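Long-range contacts in phosphoenolpyruvate--protein phosphotransferase (Escherichia coli, PDB 5T12), which probably passes the phosphoryl group of phosphoenolpyruvate to the carrier protein NPr in the nitrogen-related phosphotransferase system, this chain being its enzyme I-type N-terminal (EIN) domain: residues A50-F61 against A70-S81; A158-L166 against D181-V192. The protein carries 1 engineered substitution. All coordinates share one frame; numbering follows the deposited sequence.

Contact 1 of 2, residues A50-F61 against A70-S81; sequences AANEFRRYSKRF and AAIFDLYSHLLS
Phe-73 and Phe-54 form an offset stack, centroids 4.5 Å apart and planes at 21°, between helices 36-61 and 68-80. The axes of 50-61 and 70-80 run nearly antiparallel, 8.1 Å apart at closest approach. With CG anti to its carbonyl carbon (chi1 -86°), Phe-54 swings its ring across to the Phe-73 face, CD2 only 3.4 Å from Phe-73 CD2. Both act as knobs into holes: Phe-54 enters a pocket of Phe-73, Tyr-76, Ser-77 and Leu-80, and Phe-73 one of Phe-54, Tyr-57, Ser-58 and Phe-61. Over the other face of Phe-54 hangs Leu-80 CD1, 4.2 Å from the ring centroid in a CH-pi contact. The other face of Phe-73 takes the edge of Phe-61, whose CE2 points at the ring centre in a T-shaped pair, planes at 81°. With an alanine in place of Phe-54, the Leu-80 methyl and the Phe-73 face would probably lose their common partner and a gap would open between them. Beside the rings, Ala-51 CB meets Leu-80 CB at 3.9 Å, and Ser-58 CB comes within 3.2 Å of Ala-70 O. Helix 126-140 adds Leu-132 against Phe-54. This hairpin belongs to the helical part of the EIN domain, which probably docks NPr, as in enzyme I; ring stacking and close fit hold it, rather than hydrogen bonds between the helices.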
loop_
_atom_site.group_PDB
_atom_site.type_symbol
_atom_site.label_atom_id
_atom_site.label_comp_id
_atom_site.label_asym_id
_atom_site.label_seq_id
_atom_site.Cartn_x
_atom_site.Cartn_y
_atom_site.Cartn_z
ATOM N N ALA A 50 -8.444 3.737 -10.683
ATOM C CA ALA A 50 -7.020 3.529 -10.443
ATOM C C ALA A 50 -6.173 4.430 -11.333
ATOM O O ALA A 50 -5.158 4.975 -10.885
ATOM C CB ALA A 50 -6.659 2.061 -10.662
ATOM N N ALA A 51 -6.570 4.595 -12.597
ATOM C CA ALA A 51 -5.850 5.502 -13.484
ATOM C C ALA A 51 -5.944 6.940 -12.992
ATOM O O ALA A 51 -4.952 7.679 -13.014
ATOM C CB ALA A 51 -6.389 5.387 -14.910
ATOM N N ASN A 52 -7.133 7.355 -12.548
ATOM C CA ASN A 52 -7.278 8.682 -11.960
ATOM C C ASN A 52 -6.397 8.834 -10.728
ATOM O O ASN A 52 -5.741 9.865 -10.550
ATOM C CB ASN A 52 -8.742 8.949 -11.610
ATOM C CG ASN A 52 -9.566 9.358 -12.816
ATOM O OD1 ASN A 52 -9.189 10.258 -13.565
ATOM N ND2 ASN A 52 -10.699 8.693 -13.012
ATOM N N GLU A 53 -6.357 7.808 -9.874
ATOM C CA GLU A 53 -5.544 7.874 -8.663
ATOM C C GLU A 53 -4.074 8.087 -9.001
ATOM O O GLU A 53 -3.413 8.965 -8.434
ATOM C CB GLU A 53 -5.735 6.600 -7.840
ATOM C CG GLU A 53 -5.223 6.692 -6.413
ATOM C CD GLU A 53 -5.500 5.434 -5.614
ATOM O OE1 GLU A 53 -5.346 4.327 -6.172
ATOM O OE2 GLU A 53 -5.880 5.551 -4.430
ATOM N N PHE A 54 -3.544 7.291 -9.934
ATOM C CA PHE A 54 -2.168 7.481 -10.382
ATOM C C PHE A 54 -1.972 8.841 -11.037
ATOM O O PHE A 54 -0.856 9.373 -11.042
ATOM C CB PHE A 54 -1.775 6.367 -11.354
ATOM C CG PHE A 54 -1.257 5.131 -10.681
ATOM C CD1 PHE A 54 -2.100 4.323 -9.936
ATOM C CD2 PHE A 54 0.075 4.771 -10.802
ATOM C CE1 PHE A 54 -1.621 3.183 -9.316
ATOM C CE2 PHE A 54 0.559 3.634 -10.184
ATOM C CZ PHE A 54 -0.290 2.838 -9.441
ATOM N N ARG A 55 -3.040 9.420 -11.590
ATOM C CA ARG A 55 -2.918 10.704 -12.271
ATOM C C ARG A 55 -2.643 11.832 -11.281
ATOM O O ARG A 55 -1.789 12.692 -11.529
ATOM C CB ARG A 55 -4.184 10.983 -13.087
ATOM C CG ARG A 55 -3.930 11.670 -14.426
ATOM C CD ARG A 55 -5.181 11.732 -15.306
ATOM N NE ARG A 55 -5.428 10.490 -16.037
ATOM C CZ ARG A 55 -6.511 9.733 -15.890
ATOM N NH1 ARG A 55 -7.461 10.093 -15.040
ATOM N NH2 ARG A 55 -6.651 8.620 -16.599
ATOM N N ARG A 56 -3.349 11.843 -10.145
ATOM C CA ARG A 56 -3.147 12.910 -9.169
ATOM C C ARG A 56 -1.850 12.730 -8.390
ATOM O O ARG A 56 -1.219 13.722 -8.009
ATOM C CB ARG A 56 -4.321 12.987 -8.192
ATOM C CG ARG A 56 -5.510 12.112 -8.533
ATOM C CD ARG A 56 -6.409 12.751 -9.581
ATOM N NE ARG A 56 -7.744 13.018 -9.058
ATOM C CZ ARG A 56 -8.119 14.180 -8.533
ATOM N NH1 ARG A 56 -9.354 14.340 -8.078
ATOM N NH2 ARG A 56 -7.257 15.185 -8.465
ATOM N N TYR A 57 -1.446 11.483 -8.133
ATOM C CA TYR A 57 -0.221 11.251 -7.374
ATOM C C TYR A 57 0.996 11.785 -8.119
ATOM O O TYR A 57 1.841 12.467 -7.528
ATOM C CB TYR A 57 -0.067 9.761 -7.069
ATOM C CG TYR A 57 -0.832 9.311 -5.842
ATOM C CD1 TYR A 57 -1.136 10.205 -4.823
ATOM C CD2 TYR A 57 -1.248 7.994 -5.702
ATOM C CE1 TYR A 57 -1.834 9.801 -3.700
ATOM C CE2 TYR A 57 -1.947 7.578 -4.581
ATOM C CZ TYR A 57 -2.236 8.487 -3.584
ATOM O OH TYR A 57 -2.930 8.078 -2.469
ATOM N N SER A 58 1.097 11.493 -9.418
ATOM C CA SER A 58 2.179 12.062 -10.218
ATOM C C SER A 58 2.064 13.578 -10.315
ATOM O O SER A 58 3.085 14.273 -10.386
ATOM C CB SER A 58 2.186 11.436 -11.611
ATOM O OG SER A 58 0.912 11.533 -12.223
ATOM N N LYS A 59 0.837 14.104 -10.326
ATOM C CA LYS A 59 0.648 15.550 -10.278
ATOM C C LYS A 59 1.141 16.130 -8.960
ATOM O O LYS A 59 1.676 17.245 -8.931
ATOM C CB LYS A 59 -0.827 15.886 -10.491
ATOM C CG LYS A 59 -1.182 17.350 -10.303
ATOM C CD LYS A 59 -2.677 17.508 -10.100
ATOM C CE LYS A 59 -3.143 16.699 -8.901
ATOM N NZ LYS A 59 -4.624 16.659 -8.792
ATOM N N ARG A 60 0.978 15.389 -7.863
ATOM C CA ARG A 60 1.445 15.854 -6.562
ATOM C C ARG A 60 2.935 15.602 -6.374
ATOM O O ARG A 60 3.647 16.456 -5.831
ATOM C CB ARG A 60 0.656 15.169 -5.448
ATOM C CG ARG A 60 -0.755 15.687 -5.253
ATOM C CD ARG A 60 -1.499 14.796 -4.279
ATOM N NE ARG A 60 -0.617 14.326 -3.215
ATOM C CZ ARG A 60 -0.939 13.379 -2.340
ATOM N NH1 ARG A 60 -0.069 13.014 -1.407
ATOM N NH2 ARG A 60 -2.126 12.795 -2.400
ATOM N N PHE A 61 3.423 14.435 -6.807
ATOM C CA PHE A 61 4.822 14.081 -6.595
ATOM C C PHE A 61 5.774 15.006 -7.340
ATOM O O PHE A 61 6.923 15.161 -6.914
ATOM C CB PHE A 61 5.076 12.633 -7.021
ATOM C CG PHE A 61 4.347 11.617 -6.191
ATOM C CD1 PHE A 61 3.887 11.934 -4.923
ATOM C CD2 PHE A 61 4.120 10.341 -6.681
ATOM C CE1 PHE A 61 3.216 10.998 -4.161
ATOM C CE2 PHE A 61 3.450 9.401 -5.922
ATOM C CZ PHE A 61 2.997 9.730 -4.662
ATOM N N ALA A 70 7.167 10.610 -9.770
ATOM C CA ALA A 70 6.147 11.282 -10.566
ATOM C C ALA A 70 6.145 10.774 -12.001
ATOM O O ALA A 70 5.089 10.718 -12.639
ATOM C CB ALA A 70 6.363 12.795 -10.536
ATOM N N ALA A 71 7.314 10.393 -12.520
ATOM C CA ALA A 71 7.392 9.849 -13.870
ATOM C C ALA A 71 6.896 8.408 -13.924
ATOM O O ALA A 71 6.163 8.038 -14.848
ATOM C CB ALA A 71 8.825 9.938 -14.391
ATOM N N ILE A 72 7.288 7.585 -12.949
ATOM C CA ILE A 72 6.854 6.191 -12.933
ATOM C C ILE A 72 5.345 6.104 -12.744
ATOM O O ILE A 72 4.666 5.305 -13.400
ATOM C CB ILE A 72 7.609 5.407 -11.843
ATOM C CG1 ILE A 72 9.116 5.443 -12.102
ATOM C CG2 ILE A 72 7.125 3.968 -11.786
ATOM C CD1 ILE A 72 9.925 4.603 -11.136
ATOM N N PHE A 73 4.795 6.927 -11.847
ATOM C CA PHE A 73 3.349 6.955 -11.661
ATOM C C PHE A 73 2.635 7.509 -12.887
ATOM O O PHE A 73 1.467 7.180 -13.123
ATOM C CB PHE A 73 2.994 7.774 -10.419
ATOM C CG PHE A 73 2.800 6.944 -9.183
ATOM C CD1 PHE A 73 3.864 6.270 -8.605
ATOM C CD2 PHE A 73 1.550 6.842 -8.593
ATOM C CE1 PHE A 73 3.682 5.504 -7.468
ATOM C CE2 PHE A 73 1.362 6.079 -7.456
ATOM C CZ PHE A 73 2.432 5.409 -6.891
ATOM N N ASP A 74 3.314 8.343 -13.678
ATOM C CA ASP A 74 2.704 8.854 -14.901
ATOM C C ASP A 74 2.575 7.756 -15.950
ATOM O O ASP A 74 1.535 7.638 -16.608
ATOM C CB ASP A 74 3.523 10.022 -15.450
ATOM C CG ASP A 74 2.859 10.689 -16.637
ATOM O OD1 ASP A 74 1.622 10.858 -16.609
ATOM O OD2 ASP A 74 3.571 11.040 -17.601
ATOM N N LEU A 75 3.622 6.943 -16.117
ATOM C CA LEU A 75 3.568 5.846 -17.078
ATOM C C LEU A 75 2.515 4.817 -16.689
ATOM O O LEU A 75 1.805 4.288 -17.551
ATOM C CB LEU A 75 4.941 5.183 -17.194
ATOM C CG LEU A 75 6.066 6.019 -17.804
ATOM C CD1 LEU A 75 7.368 5.233 -17.820
ATOM C CD2 LEU A 75 5.691 6.465 -19.207
ATOM N N TYR A 76 2.398 4.520 -15.392
ATOM C CA TYR A 76 1.440 3.511 -14.955
ATOM C C TYR A 76 0.002 3.991 -15.103
ATOM O O TYR A 76 -0.906 3.172 -15.284
ATOM C CB TYR A 76 1.726 3.104 -13.510
ATOM C CG TYR A 76 2.958 2.240 -13.373
ATOM C CD1 TYR A 76 3.412 1.480 -14.442
ATOM C CD2 TYR A 76 3.666 2.184 -12.181
ATOM C CE1 TYR A 76 4.536 0.688 -14.330
ATOM C CE2 TYR A 76 4.793 1.393 -12.058
ATOM C CZ TYR A 76 5.223 0.648 -13.137
ATOM O OH TYR A 76 6.344 -0.143 -13.029
ATOM N N SER A 77 -0.226 5.305 -15.029
ATOM C CA SER A 77 -1.557 5.831 -15.308
ATOM C C SER A 77 -1.938 5.630 -16.769
ATOM O O SER A 77 -3.120 5.456 -17.084
ATOM C CB SER A 77 -1.629 7.311 -14.932
ATOM O OG SER A 77 -0.671 8.068 -15.649
ATOM N N HIS A 78 -0.952 5.649 -17.671
ATOM C CA HIS A 78 -1.216 5.362 -19.076
ATOM C C HIS A 78 -1.400 3.868 -19.313
ATOM O O HIS A 78 -2.236 3.466 -20.130
ATOM C CB HIS A 78 -0.083 5.907 -19.946
ATOM C CG HIS A 78 -0.011 7.402 -19.977
ATOM N ND1 HIS A 78 1.182 8.090 -20.031
ATOM C CD2 HIS A 78 -0.987 8.341 -19.969
ATOM C CE1 HIS A 78 0.940 9.388 -20.050
ATOM N NE2 HIS A 78 -0.369 9.567 -20.014
ATOM N N LEU A 79 -0.624 3.035 -18.613
ATOM C CA LEU A 79 -0.819 1.592 -18.704
ATOM C C LEU A 79 -2.194 1.193 -18.183
ATOM O O LEU A 79 -2.831 0.279 -18.721
ATOM C CB LEU A 79 0.280 0.865 -17.928
ATOM C CG LEU A 79 0.192 -0.661 -17.836
ATOM C CD1 LEU A 79 0.368 -1.297 -19.207
ATOM C CD2 LEU A 79 1.219 -1.202 -16.852
ATOM N N LEU A 80 -2.673 1.877 -17.141
ATOM C CA LEU A 80 -3.976 1.549 -16.571
ATOM C C LEU A 80 -5.120 1.984 -17.479
ATOM O O LEU A 80 -6.215 1.415 -17.406
ATOM C CB LEU A 80 -4.120 2.192 -15.191
ATOM C CG LEU A 80 -3.422 1.464 -14.041
ATOM C CD1 LEU A 80 -3.426 2.312 -12.778
ATOM C CD2 LEU A 80 -4.090 0.123 -13.790
ATOM N N SER A 81 -4.893 2.980 -18.332
ATOM C CA SER A 81 -5.912 3.477 -19.246
ATOM C C SER A 81 -5.753 2.928 -20.658
ATOM O O SER A 81 -6.437 3.395 -21.575
ATOM C CB SER A 81 -5.891 5.007 -19.272
ATOM O OG SER A 81 -4.580 5.492 -19.500
#

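Contact 2 of 2, residues A158-L166 against D181-V192; sequences ADELSATTL and DGAANSQAAIMV. Engineered in segment 181-192: Gln-187 (natural residue His).
Asp-181 N donates to Asp-159 O at 2.9 Å, a bent bond (N-H...O 142°) that carries on the pairing of parallel strands 154-158 and 174-179 just past their ends. A second polar link runs through a water that donates to Leu-161 O (2.8 Å) and to Ser-186 OG. That same hydroxyl gives its proton to Ala-183 O and, as N-cap of helix 187-195, accepts a weak bond from Ala-189 N. Among the charges, Glu-160 OE2 lies 4.4 Å from OD2 of the poorly ordered Asp-181, so any repulsion at this exposed rim is uncertain. Apolar packing does the rest. Ala-188 CB fits against Leu-161, 3.4 Å from its O and 3.7 Å from its CG; with CG anti to the backbone N (chi1 -173°), Leu-161 carries its branch to this methyl. Farther along, Leu-166 CD1 meets Val-192 CG1 at 4.0 Å, and Ala-163 CB rests on Met-191 SD at 3.9 Å. Engineered Gln-187 replaces the histidine of the family's phosphorylation-site signature, the residue that probably carries the phosphoryl group. Polar bonds thus steady the loop and the helix start at this site, while small and branched apolar groups seat the helix behind it.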
loop_
_atom_site.group_PDB
_atom_site.type_symbol
_atom_site.label_atom_id
_atom_site.label_comp_id
_atom_site.label_asym_id
_atom_site.label_seq_id
_atom_site.Cartn_x
_atom_site.Cartn_y
_atom_site.Cartn_z
ATOM N N ALA A 158 4.425 -3.917 10.774
ATOM C CA ALA A 158 4.685 -5.089 9.955
ATOM C C ALA A 158 6.163 -5.432 10.032
ATOM O O ALA A 158 6.990 -4.618 10.451
ATOM C CB ALA A 158 4.258 -4.864 8.501
ATOM N N ASP A 159 6.479 -6.660 9.622
ATOM C CA ASP A 159 7.865 -7.103 9.577
ATOM C C ASP A 159 8.557 -6.683 8.288
ATOM O O ASP A 159 9.763 -6.422 8.295
ATOM C CB ASP A 159 7.931 -8.621 9.739
ATOM C CG ASP A 159 7.044 -9.346 8.747
ATOM O OD1 ASP A 159 6.088 -8.722 8.239
ATOM O OD2 ASP A 159 7.302 -10.535 8.472
ATOM N N GLU A 160 7.818 -6.612 7.182
ATOM C CA GLU A 160 8.351 -6.190 5.895
ATOM C C GLU A 160 7.401 -5.181 5.264
ATOM O O GLU A 160 6.200 -5.177 5.547
ATOM C CB GLU A 160 8.548 -7.381 4.942
ATOM C CG GLU A 160 9.504 -8.452 5.450
ATOM C CD GLU A 160 10.927 -8.253 4.961
ATOM O OE1 GLU A 160 11.205 -7.203 4.343
ATOM O OE2 GLU A 160 11.764 -9.151 5.189
ATOM N N LEU A 161 7.949 -4.326 4.402
ATOM C CA LEU A 161 7.167 -3.308 3.710
ATOM C C LEU A 161 7.514 -3.340 2.230
ATOM O O LEU A 161 8.680 -3.173 1.859
ATOM C CB LEU A 161 7.425 -1.915 4.295
ATOM C CG LEU A 161 6.536 -0.788 3.762
ATOM C CD1 LEU A 161 5.067 -1.078 4.037
ATOM C CD2 LEU A 161 6.939 0.555 4.355
ATOM N N SER A 162 6.503 -3.553 1.390
ATOM C CA SER A 162 6.678 -3.578 -0.053
ATOM C C SER A 162 5.540 -2.801 -0.700
ATOM O O SER A 162 4.583 -2.389 -0.038
ATOM C CB SER A 162 6.732 -5.014 -0.591
ATOM O OG SER A 162 5.525 -5.705 -0.323
ATOM N N ALA A 163 5.655 -2.603 -2.015
ATOM C CA ALA A 163 4.641 -1.845 -2.741
ATOM C C ALA A 163 3.292 -2.550 -2.731
ATOM O O ALA A 163 2.246 -1.888 -2.739
ATOM C CB ALA A 163 5.099 -1.601 -4.179
ATOM N N THR A 164 3.290 -3.885 -2.714
ATOM C CA THR A 164 2.030 -4.621 -2.709
ATOM C C THR A 164 1.277 -4.439 -1.397
ATOM O O THR A 164 0.042 -4.474 -1.384
ATOM C CB THR A 164 2.285 -6.106 -2.967
ATOM O OG1 THR A 164 3.139 -6.631 -1.944
ATOM C CG2 THR A 164 2.950 -6.300 -4.320
ATOM N N THR A 165 1.998 -4.248 -0.289
ATOM C CA THR A 165 1.338 -4.037 0.995
ATOM C C THR A 165 0.655 -2.677 1.043
ATOM O O THR A 165 -0.500 -2.564 1.470
ATOM C CB THR A 165 2.348 -4.166 2.136
ATOM O OG1 THR A 165 2.986 -5.447 2.073
ATOM C CG2 THR A 165 1.650 -4.018 3.481
ATOM N N LEU A 166 1.354 -1.627 0.604
ATOM C CA LEU A 166 0.773 -0.290 0.626
ATOM C C LEU A 166 -0.393 -0.168 -0.347
ATOM O O LEU A 166 -1.270 0.683 -0.158
ATOM C CB LEU A 166 1.846 0.751 0.305
ATOM C CG LEU A 166 3.008 0.872 1.295
ATOM C CD1 LEU A 166 4.152 1.676 0.696
ATOM C CD2 LEU A 166 2.537 1.503 2.596
ATOM N N ASP A 181 11.900 -5.374 10.000
ATOM C CA ASP A 181 12.979 -5.475 9.025
ATOM C C ASP A 181 12.633 -4.589 7.834
ATOM O O ASP A 181 11.551 -4.743 7.252
ATOM C CB ASP A 181 13.199 -6.916 8.545
ATOM C CG ASP A 181 13.304 -7.921 9.677
ATOM O OD1 ASP A 181 13.782 -7.552 10.764
ATOM O OD2 ASP A 181 12.919 -9.098 9.470
ATOM N N GLY A 182 13.514 -3.641 7.505
ATOM C CA GLY A 182 13.384 -2.915 6.250
ATOM C C GLY A 182 14.690 -2.263 5.853
ATOM O O GLY A 182 15.666 -2.274 6.606
ATOM N N ALA A 183 14.699 -1.700 4.640
ATOM C CA ALA A 183 15.797 -0.867 4.154
ATOM C C ALA A 183 15.213 0.482 3.778
ATOM O O ALA A 183 14.238 0.548 3.026
ATOM C CB ALA A 183 16.536 -1.486 2.954
ATOM N N ALA A 184 15.772 1.548 4.345
ATOM C CA ALA A 184 15.296 2.894 4.079
ATOM C C ALA A 184 15.533 3.328 2.642
ATOM O O ALA A 184 15.103 4.425 2.274
ATOM C CB ALA A 184 15.965 3.862 5.054
ATOM N N ASN A 185 16.193 2.509 1.821
ATOM C CA ASN A 185 16.385 2.811 0.409
ATOM C C ASN A 185 15.546 1.923 -0.501
ATOM O O ASN A 185 15.699 1.988 -1.725
ATOM C CB ASN A 185 17.864 2.695 0.029
ATOM C CG ASN A 185 18.345 1.259 -0.028
ATOM O OD1 ASN A 185 17.892 0.407 0.735
ATOM N ND2 ASN A 185 19.274 0.984 -0.937
ATOM N N SER A 186 14.668 1.097 0.064
ATOM C CA SER A 186 13.831 0.220 -0.739
ATOM C C SER A 186 12.795 1.031 -1.515
ATOM O O SER A 186 12.621 2.235 -1.310
ATOM C CB SER A 186 13.138 -0.814 0.148
ATOM O OG SER A 186 12.234 -0.188 1.042
ATOM N N GLN A 187 12.097 0.345 -2.424
ATOM C CA GLN A 187 11.062 1.005 -3.212
ATOM C C GLN A 187 9.911 1.472 -2.329
ATOM O O GLN A 187 9.334 2.542 -2.561
ATOM C CB GLN A 187 10.555 0.062 -4.304
ATOM C CG GLN A 187 9.492 0.662 -5.206
ATOM C CD GLN A 187 8.864 -0.368 -6.124
ATOM O OE1 GLN A 187 8.461 -0.054 -7.244
ATOM N NE2 GLN A 187 8.770 -1.605 -5.650
ATOM N N ALA A 188 9.564 0.683 -1.310
ATOM C CA ALA A 188 8.489 1.074 -0.401
ATOM C C ALA A 188 8.874 2.301 0.414
ATOM O O ALA A 188 8.031 3.166 0.681
ATOM C CB ALA A 188 8.131 -0.092 0.519
ATOM N N ALA A 189 10.142 2.394 0.823
ATOM C CA ALA A 189 10.602 3.576 1.546
ATOM C C ALA A 189 10.546 4.814 0.661
ATOM O O ALA A 189 10.280 5.922 1.144
ATOM C CB ALA A 189 12.022 3.353 2.066
ATOM N N ILE A 190 10.797 4.648 -0.638
ATOM C CA ILE A 190 10.700 5.774 -1.560
ATOM C C ILE A 190 9.252 6.227 -1.704
ATOM O O ILE A 190 8.980 7.423 -1.872
ATOM C CB ILE A 190 11.320 5.396 -2.920
ATOM C CG1 ILE A 190 12.812 5.094 -2.763
ATOM C CG2 ILE A 190 11.113 6.502 -3.937
ATOM C CD1 ILE A 190 13.516 4.781 -4.071
ATOM N N MET A 191 8.299 5.296 -1.616
ATOM C CA MET A 191 6.896 5.653 -1.799
ATOM C C MET A 191 6.346 6.405 -0.592
ATOM O O MET A 191 5.613 7.388 -0.751
ATOM C CB MET A 191 6.064 4.398 -2.074
ATOM C CG MET A 191 6.381 3.715 -3.395
ATOM S SD MET A 191 5.388 2.234 -3.680
ATOM C CE MET A 191 3.757 2.944 -3.902
ATOM N N VAL A 192 6.681 5.959 0.623
ATOM C CA VAL A 192 6.151 6.620 1.812
ATOM C C VAL A 192 6.713 8.029 1.948
ATOM O O VAL A 192 6.024 8.934 2.435
ATOM C CB VAL A 192 6.422 5.780 3.077
ATOM C CG1 VAL A 192 5.582 4.511 3.062
ATOM C CG2 VAL A 192 7.897 5.442 3.197
HETATM O O HOH W 1 10.875 -2.146 3.301
#

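Overall arrangement
Following the chain from the N terminus, contact 1 comes first: helix 36-61 turns through a short connection into helix 68-80, closing a hairpin of the helical part. The chain then passes through further helices, including 126-140. Strand 154-158 and helix 163-166 lead on to strand 174-179, after which 181-192 packs back on 158-166, closing the larger loop of contact 2. The two neither nest nor cross but follow in series; the centres of contact 1 and contact 2 lie about 19 Å apart. They touch through Phe-73 CZ and Met-191 CE, 4.1 Å from each other. Helix 187-195, which starts at the probable phosphorylation site, therefore rests on the hairpin, and helix 126-140 reaches both contacts.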